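Local coordinates for protein Rv1364c/MT1410 (Mycobacterium tuberculosis, PDB 3KE6) that is of unknown function but probably regulates a sigma factor, joining an RsbU-like PP2C-type phosphatase domain to an RsbW-like kinase domain of anti-sigma factor type, at residues T266-I271 with D317-I322; A203-L208 with E237-S242; G132-C137 with E175-G180; K118-C123 with G162-G167. All blocks are in the same frame, centred on the assembly; numbering follows the deposited sequence.

Contact 1 of 4, residues T266-I271 with D317-I322; sequences TLDATI and DVSKGI
V318 meets A269 with both backbone and side chain. Its O accepts from A269 N at 2.7 Å, in the carbonyl plane and on a lone pair. V318 CB lies 3.9 Å from A269 CB, and V318 CB and CG1 both lie against A269 O. The same V318 O also lies near the CA of D268.

S319 points its CB away. Its N is held by D317 OD1 in an Asx turn, and its O is hydrogen-bonded to R341, which also pairs with D317. K320 is at the third position of a type II turn, V318 to G321. Its N donates to D268 OD1 at 2.9 Å and 168°. This donor comes from the anti side of the carboxylate, 29° out of its plane. With CG beside the backbone N (chi1 -59°), the D268 carboxylate is brought up to the turn. The K320 chain is bent at chi2 and crosses T266 at about a right angle, with T266 CG2 3.7 Å from K320 CB. K320 NZ stays 5.7 Å from D268 OD1, with no contact between the charges.

G321 follows, facing L267 together with I322. I322 exchanges both backbone bonds with L267: L267 N to I322 O is 2.9 Å, and I322 N to L267 O is 3.1 Å. I322 CD1 lies 4.0 Å from A269 CB and also packs on helix 292-312. The doubled residue opposite L267 is a classic beta bulge. It opens the antiparallel pairing of strands 263-267 and 322-328 in the sheet of the histidine kinase-like ATPase domain.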
loop_
_atom_site.group_PDB
_atom_site.type_symbol
_atom_site.label_atom_id
_atom_site.label_comp_id
_atom_site.label_asym_id
_atom_site.label_seq_id
_atom_site.Cartn_x
_atom_site.Cartn_y
_atom_site.Cartn_z
ATOM N N THR A 266 -26.333 -14.078 -5.094
ATOM C CA THR A 266 -27.229 -14.546 -6.143
ATOM C C THR A 266 -28.622 -14.032 -5.778
ATOM O O THR A 266 -29.182 -14.459 -4.772
ATOM C CB THR A 266 -27.181 -16.109 -6.239
ATOM O OG1 THR A 266 -25.865 -16.502 -6.605
ATOM C CG2 THR A 266 -28.114 -16.673 -7.285
ATOM N N LEU A 267 -29.169 -13.122 -6.583
ATOM C CA LEU A 267 -30.417 -12.414 -6.268
ATOM C C LEU A 267 -31.483 -12.547 -7.327
ATOM O O LEU A 267 -31.201 -12.820 -8.478
ATOM C CB LEU A 267 -30.158 -10.901 -6.130
ATOM C CG LEU A 267 -29.346 -10.445 -4.925
ATOM C CD1 LEU A 267 -29.677 -9.020 -4.588
ATOM C CD2 LEU A 267 -29.642 -11.403 -3.708
ATOM N N ASP A 268 -32.717 -12.281 -6.932
ATOM C CA ASP A 268 -33.797 -12.231 -7.879
ATOM C C ASP A 268 -33.684 -10.922 -8.634
ATOM O O ASP A 268 -33.228 -9.935 -8.075
ATOM C CB ASP A 268 -35.131 -12.347 -7.154
ATOM C CG ASP A 268 -35.250 -13.638 -6.360
ATOM O OD1 ASP A 268 -34.443 -14.562 -6.572
ATOM O OD2 ASP A 268 -36.161 -13.737 -5.519
ATOM N N ALA A 269 -34.061 -10.915 -9.915
ATOM C CA ALA A 269 -34.030 -9.680 -10.700
ATOM C C ALA A 269 -35.284 -8.883 -10.346
ATOM O O ALA A 269 -36.270 -8.876 -11.067
ATOM C CB ALA A 269 -33.931 -9.957 -12.181
ATOM N N THR A 270 -35.208 -8.229 -9.196
ATOM C CA THR A 270 -36.303 -7.515 -8.569
ATOM C C THR A 270 -35.912 -6.046 -8.490
ATOM O O THR A 270 -34.788 -5.665 -8.764
ATOM C CB THR A 270 -36.568 -8.103 -7.158
ATOM O OG1 THR A 270 -37.393 -9.261 -7.283
ATOM C CG2 THR A 270 -37.253 -7.126 -6.221
ATOM N N ILE A 271 -36.867 -5.221 -8.123
ATOM C CA ILE A 271 -36.655 -3.798 -8.038
ATOM C C ILE A 271 -35.726 -3.400 -6.875
ATOM O O ILE A 271 -35.116 -2.331 -6.905
ATOM C CB ILE A 271 -38.033 -3.072 -7.991
ATOM C CG1 ILE A 271 -37.887 -1.661 -8.564
ATOM C CG2 ILE A 271 -38.659 -3.141 -6.590
ATOM C CD1 ILE A 271 -37.375 -1.661 -10.044
ATOM N N ASP A 317 -38.335 -15.110 -15.980
ATOM C CA ASP A 317 -37.944 -15.817 -14.785
ATOM C C ASP A 317 -36.934 -14.892 -14.118
ATOM O O ASP A 317 -35.835 -14.686 -14.634
ATOM C CB ASP A 317 -37.329 -17.168 -15.167
ATOM C CG ASP A 317 -36.930 -18.013 -13.957
ATOM O OD1 ASP A 317 -36.783 -17.453 -12.841
ATOM O OD2 ASP A 317 -36.751 -19.247 -14.142
ATOM N N VAL A 318 -37.323 -14.292 -12.998
ATOM C CA VAL A 318 -36.446 -13.368 -12.282
ATOM C C VAL A 318 -35.741 -14.051 -11.114
ATOM O O VAL A 318 -34.875 -13.465 -10.484
ATOM C CB VAL A 318 -37.217 -12.107 -11.787
ATOM C CG1 VAL A 318 -37.713 -11.300 -12.971
ATOM C CG2 VAL A 318 -38.370 -12.482 -10.870
ATOM N N SER A 319 -36.103 -15.297 -10.846
ATOM C CA SER A 319 -35.580 -16.026 -9.699
ATOM C C SER A 319 -34.104 -16.353 -9.858
ATOM O O SER A 319 -33.729 -17.061 -10.770
ATOM C CB SER A 319 -36.362 -17.318 -9.512
ATOM O OG SER A 319 -35.880 -18.005 -8.386
ATOM N N LYS A 320 -33.277 -15.836 -8.957
ATOM C CA LYS A 320 -31.810 -16.032 -9.003
ATOM C C LYS A 320 -31.186 -15.615 -10.338
ATOM O O LYS A 320 -30.219 -16.219 -10.806
ATOM C CB LYS A 320 -31.443 -17.497 -8.705
ATOM C CG LYS A 320 -32.067 -18.060 -7.446
ATOM C CD LYS A 320 -31.614 -17.325 -6.191
ATOM C CE LYS A 320 -32.367 -17.833 -4.954
ATOM N NZ LYS A 320 -31.748 -19.087 -4.401
ATOM N N GLY A 321 -31.746 -14.582 -10.945
ATOM C CA GLY A 321 -31.359 -14.188 -12.276
ATOM C C GLY A 321 -30.129 -13.315 -12.305
ATOM O O GLY A 321 -29.653 -12.995 -13.372
ATOM N N ILE A 322 -29.617 -12.928 -11.139
ATOM C CA ILE A 322 -28.469 -12.051 -11.064
ATOM C C ILE A 322 -27.348 -12.615 -10.189
ATOM O O ILE A 322 -27.579 -12.992 -9.026
ATOM C CB ILE A 322 -28.877 -10.675 -10.559
ATOM C CG1 ILE A 322 -30.015 -10.131 -11.453
ATOM C CG2 ILE A 322 -27.657 -9.732 -10.572
ATOM C CD1 ILE A 322 -30.273 -8.656 -11.328
#

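Contact 2 of 4, residues A203-L208 with E237-S242; sequences AEFADL and ELLLRS
The ring of F205 is approached obliquely by L239 CD1, which lies 4.0 Å from F205 CD1 and 3.9 Å from F205 CB. Y186 meets the same ring edge-to-face, and Y155 of strand 153-155 also touches F205. The other flat group is the R241 guanidinium. L238 CD2, of the same segment, lies above one face, near its rim.

L239 makes most of the contact from helix 227-241. Its CB does not point at helix 198-212, but CG is set beside the backbone N (chi1 -80°), and the two methyls reach across. They part there: CD1 goes to F205, and CD2 goes to L208 and E204. L208 and L239 run antiparallel side by side, CD2 against CD2 at 3.4 Å. L208 CD2 also lies 3.7 Å from L238 CB, and L238 lies square to L208.

E204 is extended beyond CG. It passes alongside L239, with OE2 4.0 Å from L239 CD2. OE1 forms salt bridges with R196 and R193, which hold the carboxylate beside the L239 methyl.

No hydrogen bond joins the two segments. Their axes approach to 10.7 Å, with 139° between their directions. This is apolar packing of two helices that broadly oppose but cross at a marked slant, with F205 turned to the sheet that carries strand 153-155. Such helices flank the sheets in the alpha-beta sandwich of PP2C-type phosphatases.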
loop_
_atom_site.group_PDB
_atom_site.type_symbol
_atom_site.label_atom_id
_atom_site.label_comp_id
_atom_site.label_asym_id
_atom_site.label_seq_id
_atom_site.Cartn_x
_atom_site.Cartn_y
_atom_site.Cartn_z
ATOM N N ALA A 203 14.770 3.807 21.533
ATOM C CA ALA A 203 13.974 3.081 22.537
ATOM C C ALA A 203 12.593 3.704 22.797
ATOM O O ALA A 203 11.711 3.031 23.327
ATOM C CB ALA A 203 14.746 2.956 23.837
ATOM N N GLU A 204 12.406 4.973 22.430
ATOM C CA GLU A 204 11.138 5.662 22.661
ATOM C C GLU A 204 10.147 5.321 21.558
ATOM O O GLU A 204 8.954 5.119 21.803
ATOM C CB GLU A 204 11.351 7.176 22.721
ATOM C CG GLU A 204 10.145 7.932 23.278
ATOM C CD GLU A 204 10.297 9.446 23.218
ATOM O OE1 GLU A 204 11.443 9.948 23.408
ATOM O OE2 GLU A 204 9.258 10.122 22.990
ATOM N N PHE A 205 10.654 5.288 20.334
ATOM C CA PHE A 205 9.895 4.853 19.182
ATOM C C PHE A 205 9.357 3.440 19.438
ATOM O O PHE A 205 8.158 3.209 19.324
ATOM C CB PHE A 205 10.805 4.950 17.939
ATOM C CG PHE A 205 10.215 4.403 16.662
ATOM C CD1 PHE A 205 8.839 4.367 16.440
ATOM C CD2 PHE A 205 11.061 3.949 15.660
ATOM C CE1 PHE A 205 8.322 3.853 15.250
ATOM C CE2 PHE A 205 10.560 3.444 14.465
ATOM C CZ PHE A 205 9.192 3.399 14.256
ATOM N N ALA A 206 10.228 2.511 19.821
ATOM C CA ALA A 206 9.810 1.130 20.124
ATOM C C ALA A 206 8.723 1.053 21.204
ATOM O O ALA A 206 7.683 0.447 20.983
ATOM C CB ALA A 206 11.015 0.282 20.533
ATOM N N ASP A 207 8.970 1.671 22.359
ATOM C CA ASP A 207 8.026 1.628 23.491
ATOM C C ASP A 207 6.669 2.217 23.140
ATOM O O ASP A 207 5.644 1.708 23.574
ATOM C CB ASP A 207 8.585 2.376 24.728
ATOM C CG ASP A 207 9.790 1.679 25.352
ATOM O OD1 ASP A 207 10.414 0.838 24.671
ATOM O OD2 ASP A 207 10.126 1.988 26.526
ATOM N N LEU A 208 6.680 3.304 22.377
ATOM C CA LEU A 208 5.460 4.016 22.002
ATOM C C LEU A 208 4.630 3.190 21.026
ATOM O O LEU A 208 3.417 3.074 21.169
ATOM C CB LEU A 208 5.822 5.366 21.378
ATOM C CG LEU A 208 4.732 6.413 21.140
ATOM C CD1 LEU A 208 3.821 6.590 22.358
ATOM C CD2 LEU A 208 5.405 7.742 20.760
ATOM N N GLU A 237 3.132 11.313 15.406
ATOM C CA GLU A 237 2.677 12.612 15.921
ATOM C C GLU A 237 2.979 12.831 17.412
ATOM O O GLU A 237 3.150 13.970 17.841
ATOM C CB GLU A 237 1.186 12.812 15.608
ATOM C CG GLU A 237 0.920 12.915 14.086
ATOM C CD GLU A 237 -0.519 12.586 13.691
ATOM O OE1 GLU A 237 -1.451 13.225 14.252
ATOM O OE2 GLU A 237 -0.706 11.697 12.815
ATOM N N LEU A 238 3.055 11.756 18.192
ATOM C CA LEU A 238 3.558 11.855 19.562
ATOM C C LEU A 238 5.088 11.993 19.564
ATOM O O LEU A 238 5.636 12.816 20.298
ATOM C CB LEU A 238 3.116 10.663 20.414
ATOM C CG LEU A 238 1.640 10.685 20.810
ATOM C CD1 LEU A 238 1.156 9.323 21.297
ATOM C CD2 LEU A 238 1.397 11.741 21.863
ATOM N N LEU A 239 5.779 11.208 18.738
ATOM C CA LEU A 239 7.238 11.331 18.639
ATOM C C LEU A 239 7.689 12.753 18.284
ATOM O O LEU A 239 8.734 13.203 18.753
ATOM C CB LEU A 239 7.833 10.358 17.615
ATOM C CG LEU A 239 8.070 8.884 17.960
ATOM C CD1 LEU A 239 9.181 8.347 17.062
ATOM C CD2 LEU A 239 8.418 8.650 19.418
ATOM N N LEU A 240 6.902 13.455 17.472
ATOM C CA LEU A 240 7.262 14.798 17.019
ATOM C C LEU A 240 6.448 15.915 17.677
ATOM O O LEU A 240 6.743 17.092 17.463
ATOM C CB LEU A 240 7.104 14.881 15.503
ATOM C CG LEU A 240 7.857 13.818 14.697
ATOM C CD1 LEU A 240 7.443 13.880 13.233
ATOM C CD2 LEU A 240 9.364 13.976 14.850
ATOM N N ARG A 241 5.434 15.542 18.464
ATOM C CA ARG A 241 4.523 16.491 19.122
ATOM C C ARG A 241 5.236 17.721 19.658
ATOM O O ARG A 241 4.935 18.847 19.256
ATOM C CB ARG A 241 3.773 15.797 20.275
ATOM C CG ARG A 241 3.028 16.730 21.237
ATOM C CD ARG A 241 2.642 16.022 22.542
ATOM N NE ARG A 241 1.399 15.246 22.432
ATOM C CZ ARG A 241 0.749 14.692 23.461
ATOM N NH1 ARG A 241 1.204 14.813 24.707
ATOM N NH2 ARG A 241 -0.370 14.018 23.250
ATOM N N SER A 242 6.170 17.486 20.575
ATOM C CA SER A 242 6.895 18.560 21.246
ATOM C C SER A 242 8.274 18.779 20.633
ATOM O O SER A 242 8.745 19.916 20.520
ATOM C CB SER A 242 7.051 18.240 22.742
ATOM O OG SER A 242 7.852 17.082 22.935
#

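Contact 3 of 4, residues G132-C137 with E175-G180; sequences GEFQYC and EVLNIG
F134 N donates to E175 O at 2.9 Å. This bond joins strand 133-139 to the edge strand 173-176 of the five-stranded antiparallel sheet of the phosphatase domain, one layer of its PP2C-type sandwich. F134 and E175 form a hydrogen-bonded pair, but the return bond, E175 N to F134 O, is weak at 3.3 Å. E133 and V176 form the next, non-hydrogen-bonded pair, and their side chains share the more exposed side of the sheet.

F134 and E175 point to the other side. F134 CG is anti to the backbone N (chi1 -172°), and the end of the ring leads away from segment 175-180. The touching is thus left mainly to F134 CB, 4.1 Å from L177 CG. L177 and F134 both pack on L127 of strand 121-128, and L177 also reaches M254 of the facing sheet.

E175 CG comes obliquely to the Y136 ring, 4.3 Å from Y136 CE1. The polar ends of both residues have other partners: E175 OE2 forms a salt bridge with R154, and Y136 OH is hydrogen-bonded to E157 O.

Beyond the last pair, G132 has positive phi and lies close against L177. L177 N donates to G132 O at 3.0 Å and 174°, from a position 39° above the carbonyl plane.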
loop_
_atom_site.group_PDB
_atom_site.type_symbol
_atom_site.label_atom_id
_atom_site.label_comp_id
_atom_site.label_asym_id
_atom_site.label_seq_id
_atom_site.Cartn_x
_atom_site.Cartn_y
_atom_site.Cartn_z
ATOM N N GLY A 132 3.902 -15.704 5.406
ATOM C CA GLY A 132 4.278 -14.663 6.370
ATOM C C GLY A 132 5.768 -14.346 6.309
ATOM O O GLY A 132 6.267 -13.462 7.020
ATOM N N GLU A 133 6.485 -15.059 5.444
ATOM C CA GLU A 133 7.909 -14.861 5.294
ATOM C C GLU A 133 8.141 -13.476 4.744
ATOM O O GLU A 133 7.608 -13.127 3.682
ATOM C CB GLU A 133 8.502 -15.899 4.345
ATOM C CG GLU A 133 9.940 -15.601 3.949
ATOM C CD GLU A 133 10.621 -16.760 3.263
ATOM O OE1 GLU A 133 10.023 -17.855 3.196
ATOM O OE2 GLU A 133 11.765 -16.563 2.797
ATOM N N PHE A 134 8.940 -12.702 5.475
ATOM C CA PHE A 134 9.268 -11.333 5.113
ATOM C C PHE A 134 10.785 -11.143 4.947
ATOM O O PHE A 134 11.517 -10.922 5.914
ATOM C CB PHE A 134 8.742 -10.377 6.169
ATOM C CG PHE A 134 8.880 -8.949 5.784
ATOM C CD1 PHE A 134 7.983 -8.378 4.898
ATOM C CD2 PHE A 134 9.919 -8.182 6.273
ATOM C CE1 PHE A 134 8.115 -7.054 4.519
ATOM C CE2 PHE A 134 10.057 -6.866 5.900
ATOM C CZ PHE A 134 9.160 -6.298 5.031
ATOM N N GLN A 135 11.238 -11.225 3.701
ATOM C CA GLN A 135 12.644 -11.122 3.361
ATOM C C GLN A 135 13.022 -9.661 3.197
ATOM O O GLN A 135 12.415 -8.956 2.413
ATOM C CB GLN A 135 12.899 -11.882 2.059
ATOM C CG GLN A 135 14.268 -11.678 1.441
ATOM C CD GLN A 135 14.605 -12.753 0.431
ATOM O OE1 GLN A 135 14.123 -13.890 0.532
ATOM N NE2 GLN A 135 15.455 -12.411 -0.541
ATOM N N TYR A 136 14.041 -9.213 3.919
ATOM C CA TYR A 136 14.375 -7.801 3.951
ATOM C C TYR A 136 15.878 -7.535 3.921
ATOM O O TYR A 136 16.682 -8.382 4.311
ATOM C CB TYR A 136 13.760 -7.166 5.194
ATOM C CG TYR A 136 14.442 -7.564 6.475
ATOM C CD1 TYR A 136 14.131 -8.756 7.114
ATOM C CD2 TYR A 136 15.398 -6.743 7.051
ATOM C CE1 TYR A 136 14.745 -9.105 8.287
ATOM C CE2 TYR A 136 16.016 -7.085 8.223
ATOM C CZ TYR A 136 15.698 -8.265 8.846
ATOM O OH TYR A 136 16.352 -8.604 10.033
ATOM N N CYS A 137 16.221 -6.343 3.438
ATOM C CA CYS A 137 17.584 -5.856 3.347
ATOM C C CYS A 137 17.640 -4.429 3.895
ATOM O O CYS A 137 16.775 -3.601 3.583
ATOM C CB CYS A 137 18.081 -5.879 1.899
ATOM S SG CYS A 137 19.854 -5.462 1.732
ATOM N N GLU A 175 12.099 -12.772 8.597
ATOM C CA GLU A 175 11.313 -12.877 9.822
ATOM C C GLU A 175 9.964 -13.399 9.397
ATOM O O GLU A 175 9.487 -13.032 8.339
ATOM C CB GLU A 175 11.139 -11.505 10.485
ATOM C CG GLU A 175 12.335 -11.034 11.318
ATOM C CD GLU A 175 12.409 -11.652 12.716
ATOM O OE1 GLU A 175 11.464 -12.352 13.151
ATOM O OE2 GLU A 175 13.438 -11.421 13.389
ATOM N N VAL A 176 9.360 -14.259 10.205
ATOM C CA VAL A 176 7.993 -14.711 9.953
ATOM C C VAL A 176 7.028 -13.810 10.709
ATOM O O VAL A 176 7.089 -13.719 11.931
ATOM C CB VAL A 176 7.764 -16.190 10.373
ATOM C CG1 VAL A 176 8.000 -16.394 11.872
ATOM C CG2 VAL A 176 6.361 -16.620 9.994
ATOM N N LEU A 177 6.158 -13.130 9.971
ATOM C CA LEU A 177 5.106 -12.308 10.562
ATOM C C LEU A 177 3.803 -13.096 10.617
ATOM O O LEU A 177 3.335 -13.572 9.585
ATOM C CB LEU A 177 4.857 -11.069 9.710
ATOM C CG LEU A 177 6.013 -10.177 9.289
ATOM C CD1 LEU A 177 5.464 -9.058 8.402
ATOM C CD2 LEU A 177 6.713 -9.607 10.479
ATOM N N ASN A 178 3.203 -13.212 11.796
ATOM C CA ASN A 178 1.919 -13.909 11.937
ATOM C C ASN A 178 0.753 -12.987 11.607
ATOM O O ASN A 178 0.973 -11.842 11.225
ATOM C CB ASN A 178 1.794 -14.480 13.336
ATOM C CG ASN A 178 2.769 -15.598 13.573
ATOM O OD1 ASN A 178 2.690 -16.638 12.921
ATOM N ND2 ASN A 178 3.715 -15.388 14.484
ATOM N N ILE A 179 -0.482 -13.466 11.706
ATOM C CA ILE A 179 -1.610 -12.561 11.503
ATOM C C ILE A 179 -1.648 -11.565 12.676
ATOM O O ILE A 179 -1.608 -11.972 13.848
ATOM C CB ILE A 179 -2.964 -13.290 11.392
ATOM C CG1 ILE A 179 -2.921 -14.434 10.367
ATOM C CG2 ILE A 179 -4.051 -12.304 11.010
ATOM C CD1 ILE A 179 -2.642 -13.997 8.986
ATOM N N GLY A 180 -1.692 -10.267 12.361
ATOM C CA GLY A 180 -1.731 -9.207 13.381
ATOM C C GLY A 180 -0.368 -8.602 13.673
ATOM O O GLY A 180 -0.261 -7.586 14.354
#

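Contact 4 of 4, residues K118-C123 with G162-G167; sequences KSATMC and GPLGSG
L164 fills the buried part of this contact. Its CD2 lies 4.0 Å from A120 CB, and its CD1 is 4.0 Å from M122 SD, the two side chains meeting at a slant. L86 of helix 77-95 and V107 of helix 100-110 close in on L164 as well. The backbone is held on both sides of this leucine: L164 N donates to A120 O at 3.0 Å, and S119 N donates to L164 O at the same length, tilted 30° from the carbonyl plane. P163 CB rests against T121 CG2 at 3.9 Å, while T121 OG1 turns to H141 ND1.

The K118 side is more open. The chain runs out extended and bends only at its last torsion (chi4 88°). That turns NZ back on to G165 O at 2.7 Å, from the flank of the carbonyl. G165 has positive phi, and its N is bonded to D108. S119 points its CB away.

T121 is bonded through its backbone to D71, a manganese ligand, and its side chain is about 7 Å from a manganese ion. Backbone bonds and one buried leucine therefore fix the start of strand 121-128 beside the metal site, with the lysine adding a solvent-side bond.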
loop_
_atom_site.group_PDB
_atom_site.type_symbol
_atom_site.label_atom_id
_atom_site.label_comp_id
_atom_site.label_asym_id
_atom_site.label_seq_id
_atom_site.Cartn_x
_atom_site.Cartn_y
_atom_site.Cartn_z
ATOM N N LYS A 118 25.589 8.227 -4.371
ATOM C CA LYS A 118 26.472 7.446 -3.524
ATOM C C LYS A 118 26.117 7.707 -2.069
ATOM O O LYS A 118 25.942 8.861 -1.656
ATOM C CB LYS A 118 27.950 7.789 -3.765
ATOM C CG LYS A 118 28.940 6.842 -3.046
ATOM C CD LYS A 118 30.302 6.791 -3.751
ATOM C CE LYS A 118 31.220 5.650 -3.245
ATOM N NZ LYS A 118 31.044 4.319 -3.961
ATOM N N SER A 119 26.003 6.617 -1.313
ATOM C CA SER A 119 25.681 6.650 0.106
ATOM C C SER A 119 24.195 6.922 0.382
ATOM O O SER A 119 23.783 7.016 1.545
ATOM C CB SER A 119 26.578 7.632 0.852
ATOM O OG SER A 119 27.944 7.339 0.582
ATOM N N ALA A 120 23.382 7.020 -0.669
ATOM C CA ALA A 120 21.952 6.833 -0.487
ATOM C C ALA A 120 21.778 5.525 0.273
ATOM O O ALA A 120 22.508 4.560 0.007
ATOM C CB ALA A 120 21.241 6.752 -1.821
ATOM N N THR A 121 20.844 5.502 1.223
ATOM C CA THR A 121 20.515 4.280 1.970
ATOM C C THR A 121 19.054 3.835 1.749
ATOM O O THR A 121 18.154 4.650 1.491
ATOM C CB THR A 121 20.736 4.470 3.457
ATOM O OG1 THR A 121 19.604 5.146 4.010
ATOM C CG2 THR A 121 21.991 5.277 3.705
ATOM N N MET A 122 18.833 2.530 1.850
ATOM C CA MET A 122 17.531 1.947 1.563
ATOM C C MET A 122 17.235 0.791 2.467
ATOM O O MET A 122 18.115 0.071 2.899
ATOM C CB MET A 122 17.471 1.418 0.133
ATOM C CG MET A 122 17.453 2.486 -0.926
ATOM S SD MET A 122 18.007 1.795 -2.482
ATOM C CE MET A 122 16.442 1.363 -3.236
ATOM N N CYS A 123 15.956 0.604 2.712
ATOM C CA CYS A 123 15.478 -0.582 3.359
ATOM C C CYS A 123 14.315 -1.160 2.523
ATOM O O CYS A 123 13.287 -0.518 2.347
ATOM C CB CYS A 123 15.069 -0.216 4.772
ATOM S SG CYS A 123 14.439 -1.552 5.701
ATOM N N GLY A 162 25.204 -2.388 3.460
ATOM C CA GLY A 162 25.606 -0.987 3.612
ATOM C C GLY A 162 24.958 -0.173 2.498
ATOM O O GLY A 162 24.234 -0.719 1.671
ATOM N N PRO A 163 25.221 1.140 2.460
ATOM C CA PRO A 163 24.539 1.995 1.488
ATOM C C PRO A 163 25.029 1.760 0.067
ATOM O O PRO A 163 25.951 0.977 -0.139
ATOM C CB PRO A 163 24.911 3.404 1.940
ATOM C CG PRO A 163 26.202 3.242 2.662
ATOM C CD PRO A 163 26.167 1.892 3.304
ATOM N N LEU A 164 24.404 2.430 -0.899
ATOM C CA LEU A 164 24.885 2.403 -2.283
ATOM C C LEU A 164 26.344 2.818 -2.395
ATOM O O LEU A 164 26.768 3.792 -1.778
ATOM C CB LEU A 164 24.062 3.340 -3.164
ATOM C CG LEU A 164 22.834 2.741 -3.843
ATOM C CD1 LEU A 164 22.023 1.933 -2.862
ATOM C CD2 LEU A 164 22.027 3.863 -4.467
ATOM N N GLY A 165 27.093 2.087 -3.215
ATOM C CA GLY A 165 28.488 2.375 -3.454
ATOM C C GLY A 165 29.330 2.035 -2.242
ATOM O O GLY A 165 30.232 2.786 -1.881
ATOM N N SER A 166 29.026 0.911 -1.601
ATOM C CA SER A 166 29.796 0.464 -0.450
ATOM C C SER A 166 30.494 -0.876 -0.688
ATOM O O SER A 166 31.272 -1.310 0.151
ATOM C CB SER A 166 28.902 0.365 0.782
ATOM O OG SER A 166 27.940 -0.658 0.623
ATOM N N GLY A 167 30.209 -1.542 -1.807
ATOM C CA GLY A 167 30.804 -2.850 -2.104
ATOM C C GLY A 167 30.541 -3.934 -1.062
ATOM O O GLY A 167 31.192 -4.981 -1.053
#

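In the fold
Contacts 3 and 4 alternate along the chain, then contact 2 and finally contact 1 follow. Contacts 2, 3 and 4 lie in the phosphatase domain, with centres 23 to 27 Å apart. Contacts 3 and 4 share the five-stranded sheet, where strands 121-128 and 133-139 are neighbours, and they touch where C137 O packs on C123 SG. Contact 2 joins two helices packed against the other sheet, nearest atoms about 11 Å from contact 4. Contact 1 is in the kinase-like domain, with its centre 44 to 60 Å from the others. The elongated chain thus keeps the manganese site well apart from contact 1.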